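Long-range contact in transcription regulator (Haloarcula marismortui ATCC 43049, PDB 3CRJ), which probably acts as a DNA-binding transcriptional repressor of the TetR family, recognising cis-regulatory sequences through a predicted helix-turn-helix: residues Tyr24-Ala33 with Asp105-Gln116. Numbering follows the deposited sequence.
Sequences YRALREHGYA and DLSVALLEMRSQ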
loop_
_atom_site.group_PDB
_atom_site.type_symbol
_atom_site.label_atom_id
_atom_site.label_comp_id
_atom_site.label_asym_id
_atom_site.label_seq_id
_atom_site.Cartn_x
_atom_site.Cartn_y
_atom_site.Cartn_z
ATOM N N TYR A 24 -3.668 17.170 -12.381
ATOM C CA TYR A 24 -4.711 16.315 -11.883
ATOM C C TYR A 24 -5.454 15.659 -13.046
ATOM O O TYR A 24 -5.529 14.433 -13.096
ATOM C CB TYR A 24 -5.681 17.085 -11.009
ATOM C CG TYR A 24 -6.880 16.277 -10.609
ATOM C CD1 TYR A 24 -6.936 15.643 -9.376
ATOM C CD2 TYR A 24 -7.974 16.158 -11.461
ATOM C CE1 TYR A 24 -8.065 14.892 -8.997
ATOM C CE2 TYR A 24 -9.106 15.411 -11.105
ATOM C CZ TYR A 24 -9.140 14.778 -9.879
ATOM O OH TYR A 24 -10.252 14.043 -9.537
ATOM N N ARG A 25 -5.975 16.459 -13.986
ATOM C CA ARG A 25 -6.820 15.922 -15.066
ATOM C C ARG A 25 -6.067 14.939 -15.941
ATOM O O ARG A 25 -6.623 13.929 -16.362
ATOM C CB ARG A 25 -7.441 17.024 -15.925
ATOM C CG ARG A 25 -8.635 17.735 -15.285
ATOM C CD ARG A 25 -9.381 18.564 -16.315
ATOM N NE ARG A 25 -8.568 19.629 -16.923
ATOM C CZ ARG A 25 -8.256 20.785 -16.334
ATOM N NH1 ARG A 25 -8.684 21.061 -15.107
ATOM N NH2 ARG A 25 -7.511 21.675 -16.973
ATOM N N ALA A 26 -4.795 15.216 -16.173
ATOM C CA ALA A 26 -3.993 14.450 -17.110
ATOM C C ALA A 26 -3.567 13.121 -16.476
ATOM O O ALA A 26 -3.661 12.043 -17.120
ATOM C CB ALA A 26 -2.795 15.259 -17.540
ATOM N N LEU A 27 -3.149 13.202 -15.208
ATOM C CA LEU A 27 -2.955 12.013 -14.365
ATOM C C LEU A 27 -4.211 11.145 -14.263
ATOM O O LEU A 27 -4.105 9.935 -14.394
ATOM C CB LEU A 27 -2.521 12.397 -12.961
ATOM C CG LEU A 27 -1.055 12.436 -12.592
ATOM C CD1 LEU A 27 -1.002 12.579 -11.104
ATOM C CD2 LEU A 27 -0.304 11.190 -13.019
ATOM N N ARG A 28 -5.382 11.745 -14.033
ATOM C CA ARG A 28 -6.613 10.979 -14.004
ATOM C C ARG A 28 -6.778 10.187 -15.308
ATOM O O ARG A 28 -7.125 9.017 -15.279
ATOM C CB ARG A 28 -7.847 11.845 -13.727
ATOM C CG ARG A 28 -9.147 11.080 -13.879
ATOM C CD ARG A 28 -10.437 11.942 -13.846
ATOM N NE ARG A 28 -11.629 11.116 -13.545
ATOM C CZ ARG A 28 -12.802 11.584 -13.091
ATOM N NH1 ARG A 28 -12.992 12.886 -12.868
ATOM N NH2 ARG A 28 -13.803 10.744 -12.845
ATOM N N GLU A 29 -6.483 10.797 -16.447
ATOM C CA GLU A 29 -6.663 10.081 -17.716
ATOM C C GLU A 29 -5.590 9.061 -18.049
ATOM O O GLU A 29 -5.912 7.949 -18.439
ATOM C CB GLU A 29 -6.770 11.039 -18.886
ATOM C CG GLU A 29 -7.603 10.438 -19.971
ATOM C CD GLU A 29 -7.131 10.838 -21.342
ATOM O OE1 GLU A 29 -7.672 10.269 -22.331
ATOM O OE2 GLU A 29 -6.229 11.705 -21.428
ATOM N N HIS A 30 -4.320 9.447 -17.913
ATOM C CA HIS A 30 -3.216 8.662 -18.473
ATOM C C HIS A 30 -2.447 7.803 -17.502
ATOM O O HIS A 30 -1.667 6.947 -17.934
ATOM C CB HIS A 30 -2.211 9.564 -19.151
ATOM C CG HIS A 30 -2.781 10.352 -20.277
ATOM N ND1 HIS A 30 -3.238 9.763 -21.435
ATOM C CD2 HIS A 30 -2.965 11.687 -20.430
ATOM C CE1 HIS A 30 -3.671 10.702 -22.260
ATOM N NE2 HIS A 30 -3.527 11.877 -21.672
ATOM N N GLY A 31 -2.631 8.049 -16.209
ATOM C CA GLY A 31 -1.840 7.390 -15.181
ATOM C C GLY A 31 -0.457 8.005 -15.094
ATOM O O GLY A 31 -0.109 8.901 -15.868
ATOM N N TYR A 32 0.350 7.513 -14.160
ATOM C CA TYR A 32 1.706 8.031 -14.026
ATOM C C TYR A 32 2.576 7.718 -15.248
ATOM O O TYR A 32 3.113 8.616 -15.857
ATOM C CB TYR A 32 2.394 7.555 -12.736
ATOM C CG TYR A 32 3.851 7.950 -12.733
ATOM C CD1 TYR A 32 4.234 9.265 -12.474
ATOM C CD2 TYR A 32 4.843 7.025 -13.039
ATOM C CE1 TYR A 32 5.573 9.644 -12.517
ATOM C CE2 TYR A 32 6.176 7.397 -13.087
ATOM C CZ TYR A 32 6.534 8.706 -12.825
ATOM O OH TYR A 32 7.859 9.076 -12.869
ATOM N N ALA A 33 2.711 6.451 -15.604
ATOM C CA ALA A 33 3.682 6.048 -16.631
ATOM C C ALA A 33 3.575 6.825 -17.962
ATOM O O ALA A 33 4.569 7.128 -18.614
ATOM C CB ALA A 33 3.586 4.552 -16.876
ATOM N N ASP A 105 -9.390 7.210 -9.619
ATOM C CA ASP A 105 -8.509 7.253 -10.810
ATOM C C ASP A 105 -7.191 7.969 -10.506
ATOM O O ASP A 105 -6.108 7.545 -10.975
ATOM C CB ASP A 105 -9.222 7.832 -12.040
ATOM C CG ASP A 105 -9.948 6.758 -12.863
ATOM O OD1 ASP A 105 -9.560 5.561 -12.781
ATOM O OD2 ASP A 105 -10.902 7.113 -13.601
ATOM N N LEU A 106 -7.275 9.018 -9.688
ATOM C CA LEU A 106 -6.072 9.531 -9.065
ATOM C C LEU A 106 -5.339 8.458 -8.236
ATOM O O LEU A 106 -4.117 8.414 -8.176
ATOM C CB LEU A 106 -6.388 10.739 -8.208
ATOM C CG LEU A 106 -5.163 11.635 -8.164
ATOM C CD1 LEU A 106 -4.718 11.959 -9.575
ATOM C CD2 LEU A 106 -5.460 12.891 -7.396
ATOM N N SER A 107 -6.096 7.571 -7.624
ATOM C CA SER A 107 -5.515 6.551 -6.768
ATOM C C SER A 107 -4.517 5.588 -7.428
ATOM O O SER A 107 -3.465 5.316 -6.837
ATOM C CB SER A 107 -6.606 5.830 -5.999
ATOM O OG SER A 107 -7.081 6.734 -5.009
ATOM N N VAL A 108 -4.829 5.106 -8.638
ATOM C CA VAL A 108 -3.893 4.304 -9.440
ATOM C C VAL A 108 -2.572 5.061 -9.628
ATOM O O VAL A 108 -1.501 4.538 -9.324
ATOM C CB VAL A 108 -4.486 3.978 -10.829
ATOM C CG1 VAL A 108 -3.431 3.423 -11.788
ATOM C CG2 VAL A 108 -5.710 3.054 -10.705
ATOM N N ALA A 109 -2.663 6.306 -10.086
ATOM C CA ALA A 109 -1.483 7.149 -10.287
ATOM C C ALA A 109 -0.616 7.276 -9.045
ATOM O O ALA A 109 0.606 7.140 -9.134
ATOM C CB ALA A 109 -1.881 8.515 -10.777
ATOM N N LEU A 110 -1.251 7.514 -7.896
ATOM C CA LEU A 110 -0.526 7.691 -6.632
ATOM C C LEU A 110 0.194 6.428 -6.111
ATOM O O LEU A 110 1.256 6.531 -5.504
ATOM C CB LEU A 110 -1.440 8.287 -5.554
ATOM C CG LEU A 110 -2.022 9.707 -5.726
ATOM C CD1 LEU A 110 -3.049 9.922 -4.634
ATOM C CD2 LEU A 110 -0.983 10.763 -5.621
ATOM N N LEU A 111 -0.367 5.248 -6.353
ATOM C CA LEU A 111 0.303 3.999 -5.996
ATOM C C LEU A 111 1.511 3.775 -6.906
ATOM O O LEU A 111 2.558 3.318 -6.454
ATOM C CB LEU A 111 -0.648 2.812 -6.138
ATOM C CG LEU A 111 -0.627 1.575 -5.214
ATOM C CD1 LEU A 111 -0.964 0.314 -6.020
ATOM C CD2 LEU A 111 0.636 1.353 -4.379
ATOM N N GLU A 112 1.366 4.111 -8.184
ATOM C CA GLU A 112 2.474 3.996 -9.117
ATOM C C GLU A 112 3.600 4.866 -8.601
ATOM O O GLU A 112 4.752 4.437 -8.537
ATOM C CB GLU A 112 2.096 4.454 -10.528
ATOM C CG GLU A 112 1.066 3.623 -11.253
ATOM C CD GLU A 112 0.752 4.189 -12.637
ATOM O OE1 GLU A 112 -0.365 4.728 -12.819
ATOM O OE2 GLU A 112 1.623 4.120 -13.544
HETATM N N MSE A 113 3.258 6.089 -8.220
HETATM C CA MSE A 113 4.249 7.040 -7.748
HETATM C C MSE A 113 4.854 6.636 -6.408
HETATM O O MSE A 113 6.042 6.865 -6.184
HETATM C CB MSE A 113 3.646 8.432 -7.663
HETATM C CG MSE A 113 3.387 9.056 -8.998
HETATM SE SE MSE A 113 2.620 10.819 -8.798
HETATM C CE MSE A 113 1.651 10.490 -7.146
ATOM N N ARG A 114 4.044 6.021 -5.539
ATOM C CA ARG A 114 4.533 5.505 -4.257
ATOM C C ARG A 114 5.511 4.375 -4.455
ATOM O O ARG A 114 6.519 4.294 -3.756
ATOM C CB ARG A 114 3.406 5.015 -3.369
ATOM C CG ARG A 114 2.726 6.098 -2.591
ATOM C CD ARG A 114 1.717 5.510 -1.610
ATOM N NE ARG A 114 0.734 6.496 -1.166
ATOM C CZ ARG A 114 -0.455 6.675 -1.749
ATOM N NH1 ARG A 114 -0.801 5.937 -2.819
ATOM N NH2 ARG A 114 -1.295 7.603 -1.270
ATOM N N SER A 115 5.207 3.497 -5.408
ATOM C CA SER A 115 6.097 2.378 -5.706
ATOM C C SER A 115 7.424 2.870 -6.258
ATOM O O SER A 115 8.393 2.132 -6.242
ATOM C CB SER A 115 5.436 1.344 -6.622
ATOM O OG SER A 115 5.414 1.770 -7.969
ATOM N N GLN A 116 7.470 4.125 -6.704
ATOM C CA GLN A 116 8.714 4.735 -7.185
ATOM C C GLN A 116 9.528 5.552 -6.197
ATOM O O GLN A 116 10.642 5.937 -6.495
ATOM C CB GLN A 116 8.451 5.559 -8.412
ATOM C CG GLN A 116 8.730 4.782 -9.642
ATOM C CD GLN A 116 8.022 5.373 -10.803
ATOM O OE1 GLN A 116 6.843 5.755 -10.698
ATOM N NE2 GLN A 116 8.720 5.468 -11.939
#
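Two torsions bring Glu112 and Tyr32 together: CG of Glu112 lies anti to its carbonyl carbon (chi1 -66°) and the extended chain carries the carboxylate to the backbone of Tyr32 and Ala33, while CG of Tyr32, anti to N (chi1 172°), carries the ring to Met113, a selenomethionine. The contact joins the two parts of a TetR-type all-helical fold: helix 12-30, next to the predicted helix-turn-helix, crosses helix 104-115 of the C-terminal region almost at right angles, the axes 8.0 Å apart. Where helix 12-30 ends, Gly31 takes a positive phi, and the two following amides turn to the carboxylate. Tyr32 N reaches Glu112 OE1 at 3.2 Å from above the carboxylate plane; Ala33 N bonds Glu112 OE2 at 3.3 Å from the syn side, tilted out of that plane. OE1 also hydrogen-bonds Tyr119 OH of the second subunit, so this buried carboxylate links the presumed DNA-binding region to the dimer partner. Replacing Glu112 with alanine would remove the carboxylate and is likely to leave both amides and that tyrosine hydroxyl without it. The Tyr32 hydroxyl bonds Lys120; its ring meets Met113 obliquely, CD1 lying 3.6 Å from Met113 CG, with the selenium a more distant Met-aromatic partner. On helix 12-30, Leu27 CD2 packs on Ala109 CB at 3.8 Å, with Phe65 of helix 58-78 touching Leu27 and Tyr24 alike. About one turn earlier, Tyr24 CE1 rests against Leu106 CD2 at 3.7 Å.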